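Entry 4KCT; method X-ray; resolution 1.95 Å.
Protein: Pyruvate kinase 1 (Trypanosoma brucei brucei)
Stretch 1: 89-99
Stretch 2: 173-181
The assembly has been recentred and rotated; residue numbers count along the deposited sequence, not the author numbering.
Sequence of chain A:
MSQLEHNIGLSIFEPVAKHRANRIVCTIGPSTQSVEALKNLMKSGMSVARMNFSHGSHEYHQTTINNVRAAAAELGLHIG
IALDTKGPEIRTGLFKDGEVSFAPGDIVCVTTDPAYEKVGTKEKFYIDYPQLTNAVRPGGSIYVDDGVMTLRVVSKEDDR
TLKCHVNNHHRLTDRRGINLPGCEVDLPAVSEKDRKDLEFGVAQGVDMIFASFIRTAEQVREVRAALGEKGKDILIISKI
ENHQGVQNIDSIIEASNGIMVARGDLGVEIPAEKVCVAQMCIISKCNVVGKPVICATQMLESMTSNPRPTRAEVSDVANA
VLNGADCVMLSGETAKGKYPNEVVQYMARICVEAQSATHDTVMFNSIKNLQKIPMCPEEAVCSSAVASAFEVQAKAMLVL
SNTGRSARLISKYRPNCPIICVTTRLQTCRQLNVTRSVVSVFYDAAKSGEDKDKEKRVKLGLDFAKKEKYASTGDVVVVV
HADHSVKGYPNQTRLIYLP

Stretch 1 (89-99) EIRTGLFKDGE
Stretch 2 173-181: TDRRGINLP

Two chain segments can pair through very little regular sheet if side chains take over where the backbone ladder stops, and residues 89-99 and 173-181 of this pyruvate kinase illustrate the principle. The segments run antiparallel, burying 785 Å² between them. Gly177 lies across from Arg91 (CA to CA 4.5 Å), Arg175 from Thr92 (4.6 Å), Asp174 from Leu94 (4.2 Å) and Thr173 from Glu99 (4.4 Å).

Three backbone hydrogen bonds accompany the pairing from Ile90 to Gly93. Ile178 N donates to Ile90 O at 2.8 Å, Thr92 N to Arg176 O at 2.9 Å, and Arg175 N to Gly93 O at 2.9 Å. Ile90 (phi/psi -110/132) and Ile178 (-121/137) are extended, whereas Arg175 adopts a left-handed 52/57 conformation that interrupts the strand-like course. Gly98 has phi/psi 80/6, a positive phi that favours glycine.

Side chains then bond to the backbone. Thr92, chi1 p, accepts from Arg176 N at OG1 (3.0 Å) while the same OG1 donates to Gly93 O (2.8 Å). Asp174, chi1 m, brings OD1 within 2.8 Å of Phe95 N, its donor.

Waters also bridge the two segments. One accepts from Ile90 N (2.9 Å) and donates to Ile178 O (2.8 Å); another donates to both Phe95 O (2.7 Å) and Asp174 OD2 (2.8 Å).

Apolar packing gathers where Ile90 (m, t) and Ile178 (m, m) share a face: Ile90 CG2 meets Ile178 CB at 3.6 Å, and Ile90 CD1 reaches Leu180 CD2 at 3.9 Å.

A guanidinium face and a ring edge make further contacts. Leu94 CD2 covers one face of the Arg175 guanidinium, while Phe95 (chi1 m, chi2 -84°) turns its ring edge to Thr173 O, 3.3 Å from CE2.

Charge contributes no attraction between the arginines: Arg91 NH1 and Arg175 NE approach to 4.0 Å as like charges.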

# COMPACT_ATOMS: atom_id res chain seq x y z
N GLU A 89 -39.28 -6.21 26.60
CA GLU A 89 -38.95 -5.13 27.51
C GLU A 89 -38.99 -5.58 28.96
O GLU A 89 -39.58 -6.62 29.29
CB GLU A 89 -39.87 -3.93 27.29
CG GLU A 89 -41.34 -4.27 27.27
CD GLU A 89 -42.21 -3.03 27.10
OE1 GLU A 89 -43.43 -3.13 27.36
OE2 GLU A 89 -41.69 -1.98 26.69
N ILE A 90 -38.16 -4.95 29.76
CA ILE A 90 -38.23 -5.11 31.19
C ILE A 90 -38.74 -3.80 31.75
O ILE A 90 -38.28 -2.72 31.36
CB ILE A 90 -36.84 -5.39 31.79
CG1 ILE A 90 -36.22 -6.63 31.14
CG2 ILE A 90 -36.92 -5.50 33.32
CD1 ILE A 90 -34.75 -6.83 31.49
N ARG A 91 -39.72 -3.89 32.63
CA ARG A 91 -40.28 -2.71 33.25
C ARG A 91 -40.37 -2.85 34.76
O ARG A 91 -40.35 -3.98 35.29
CB ARG A 91 -41.65 -2.39 32.64
CG ARG A 91 -41.56 -1.84 31.20
CD ARG A 91 -42.93 -1.55 30.60
NE ARG A 91 -43.85 -2.68 30.81
CZ ARG A 91 -45.18 -2.60 30.76
NH1 ARG A 91 -45.92 -3.67 31.01
NH2 ARG A 91 -45.78 -1.45 30.43
N THR A 92 -40.44 -1.71 35.45
CA THR A 92 -40.80 -1.69 36.87
C THR A 92 -42.24 -2.15 37.02
O THR A 92 -43.01 -2.15 36.05
CB THR A 92 -40.67 -0.26 37.48
OG1 THR A 92 -41.72 0.57 36.98
CG2 THR A 92 -39.31 0.38 37.11
N GLY A 93 -42.64 -2.41 38.26
CA GLY A 93 -44.05 -2.44 38.63
C GLY A 93 -44.68 -1.06 38.75
O GLY A 93 -44.16 -0.07 38.19
N LEU A 94 -45.85 -1.00 39.37
CA LEU A 94 -46.49 0.27 39.71
C LEU A 94 -45.98 0.78 41.05
O LEU A 94 -45.33 0.04 41.81
CB LEU A 94 -48.03 0.12 39.77
CG LEU A 94 -48.68 -0.87 38.78
CD1 LEU A 94 -50.16 -1.07 39.08
CD2 LEU A 94 -48.48 -0.39 37.36
N PHE A 95 -46.34 2.02 41.36
CA PHE A 95 -45.96 2.67 42.59
C PHE A 95 -47.22 3.14 43.30
O PHE A 95 -48.20 3.52 42.66
CB PHE A 95 -45.07 3.87 42.27
CG PHE A 95 -43.73 3.48 41.69
CD1 PHE A 95 -42.68 3.11 42.53
CD2 PHE A 95 -43.57 3.35 40.32
CE1 PHE A 95 -41.48 2.66 42.01
CE2 PHE A 95 -42.38 2.87 39.79
CZ PHE A 95 -41.33 2.53 40.63
N LYS A 96 -47.21 3.12 44.63
CA LYS A 96 -48.27 3.79 45.41
C LYS A 96 -48.50 5.22 44.94
O LYS A 96 -47.55 5.93 44.57
CB LYS A 96 -47.94 3.79 46.89
CG LYS A 96 -47.79 2.40 47.47
CD LYS A 96 -47.94 2.42 48.98
CE LYS A 96 -47.63 1.07 49.57
NZ LYS A 96 -47.54 1.15 51.05
N ASP A 97 -49.77 5.63 44.90
CA ASP A 97 -50.13 6.97 44.43
C ASP A 97 -49.66 7.22 43.02
O ASP A 97 -49.79 8.32 42.52
CB ASP A 97 -49.55 8.06 45.34
CG ASP A 97 -49.92 7.85 46.79
OD1 ASP A 97 -51.12 7.61 47.08
OD2 ASP A 97 -49.01 7.87 47.64
N GLY A 98 -49.08 6.20 42.39
CA GLY A 98 -48.73 6.29 40.98
C GLY A 98 -47.43 7.04 40.70
O GLY A 98 -47.07 7.24 39.54
N GLU A 99 -46.70 7.41 41.74
CA GLU A 99 -45.42 8.11 41.55
C GLU A 99 -44.59 8.06 42.81
O GLU A 99 -45.13 8.12 43.91
CB GLU A 99 -45.64 9.57 41.15
CG GLU A 99 -46.47 10.38 42.14
CD GLU A 99 -46.69 11.82 41.68
OE1 GLU A 99 -45.74 12.42 41.11
OE2 GLU A 99 -47.82 12.35 41.86
N THR A 173 -42.84 7.14 37.58
CA THR A 173 -44.26 6.76 37.51
C THR A 173 -44.40 5.25 37.20
O THR A 173 -43.39 4.52 37.12
CB THR A 173 -45.00 7.59 36.45
OG1 THR A 173 -44.33 7.46 35.19
CG2 THR A 173 -45.02 9.09 36.84
N ASP A 174 -45.63 4.78 37.01
CA ASP A 174 -45.89 3.34 36.87
C ASP A 174 -45.17 2.74 35.64
O ASP A 174 -45.18 3.31 34.55
CB ASP A 174 -47.40 3.09 36.75
CG ASP A 174 -48.14 3.20 38.10
OD1 ASP A 174 -47.47 3.39 39.16
OD2 ASP A 174 -49.39 3.06 38.11
N ARG A 175 -44.61 1.54 35.82
CA ARG A 175 -44.11 0.72 34.70
C ARG A 175 -43.15 1.47 33.76
O ARG A 175 -43.32 1.42 32.54
CB ARG A 175 -45.27 0.14 33.87
CG ARG A 175 -46.21 -0.76 34.65
CD ARG A 175 -46.51 -2.05 33.91
NE ARG A 175 -47.78 -2.62 34.35
CZ ARG A 175 -47.92 -3.56 35.30
NH1 ARG A 175 -46.85 -4.14 35.84
NH2 ARG A 175 -49.13 -3.95 35.66
N ARG A 176 -42.06 1.99 34.32
CA ARG A 176 -41.00 2.60 33.51
C ARG A 176 -40.04 1.53 32.99
O ARG A 176 -39.92 0.44 33.58
CB ARG A 176 -40.23 3.62 34.35
CG ARG A 176 -41.09 4.74 34.92
CD ARG A 176 -41.64 5.60 33.81
NE ARG A 176 -42.88 5.03 33.31
CZ ARG A 176 -43.42 5.36 32.14
NH1 ARG A 176 -44.51 4.72 31.73
NH2 ARG A 176 -42.88 6.31 31.40
N GLY A 177 -39.45 1.79 31.82
CA GLY A 177 -38.47 0.88 31.22
C GLY A 177 -37.23 0.67 32.08
O GLY A 177 -36.73 1.60 32.72
N ILE A 178 -36.68 -0.55 32.01
CA ILE A 178 -35.44 -0.93 32.71
C ILE A 178 -34.41 -1.38 31.66
O ILE A 178 -34.75 -2.09 30.71
CB ILE A 178 -35.73 -2.11 33.69
CG1 ILE A 178 -36.59 -1.64 34.87
CG2 ILE A 178 -34.43 -2.79 34.16
CD1 ILE A 178 -35.87 -0.69 35.82
N ASN A 179 -33.15 -0.96 31.82
CA ASN A 179 -32.06 -1.52 31.04
C ASN A 179 -31.00 -2.05 31.98
O ASN A 179 -30.80 -1.51 33.05
CB ASN A 179 -31.44 -0.46 30.11
CG ASN A 179 -32.42 0.00 29.04
OD1 ASN A 179 -33.24 0.87 29.28
ND2 ASN A 179 -32.45 -0.71 27.92
N LEU A 180 -30.41 -3.17 31.62
CA LEU A 180 -29.39 -3.79 32.45
C LEU A 180 -28.09 -3.74 31.66
O LEU A 180 -27.74 -4.70 30.95
CB LEU A 180 -29.79 -5.25 32.73
CG LEU A 180 -30.66 -5.61 33.95
CD1 LEU A 180 -31.29 -4.45 34.73
CD2 LEU A 180 -31.60 -6.79 33.73
N PRO A 181 -27.37 -2.61 31.76
CA PRO A 181 -26.30 -2.32 30.78
C PRO A 181 -25.17 -3.32 30.95
O PRO A 181 -24.81 -3.65 32.07
CB PRO A 181 -25.83 -0.91 31.17
CG PRO A 181 -26.25 -0.73 32.59
CD PRO A 181 -27.54 -1.51 32.72
O HOH W 1 -36.50 -2.87 28.71
O HOH W 2 -44.33 -4.32 34.83
O HOH W 3 -50.09 2.88 40.86
O HOH W 4 -48.21 6.41 37.29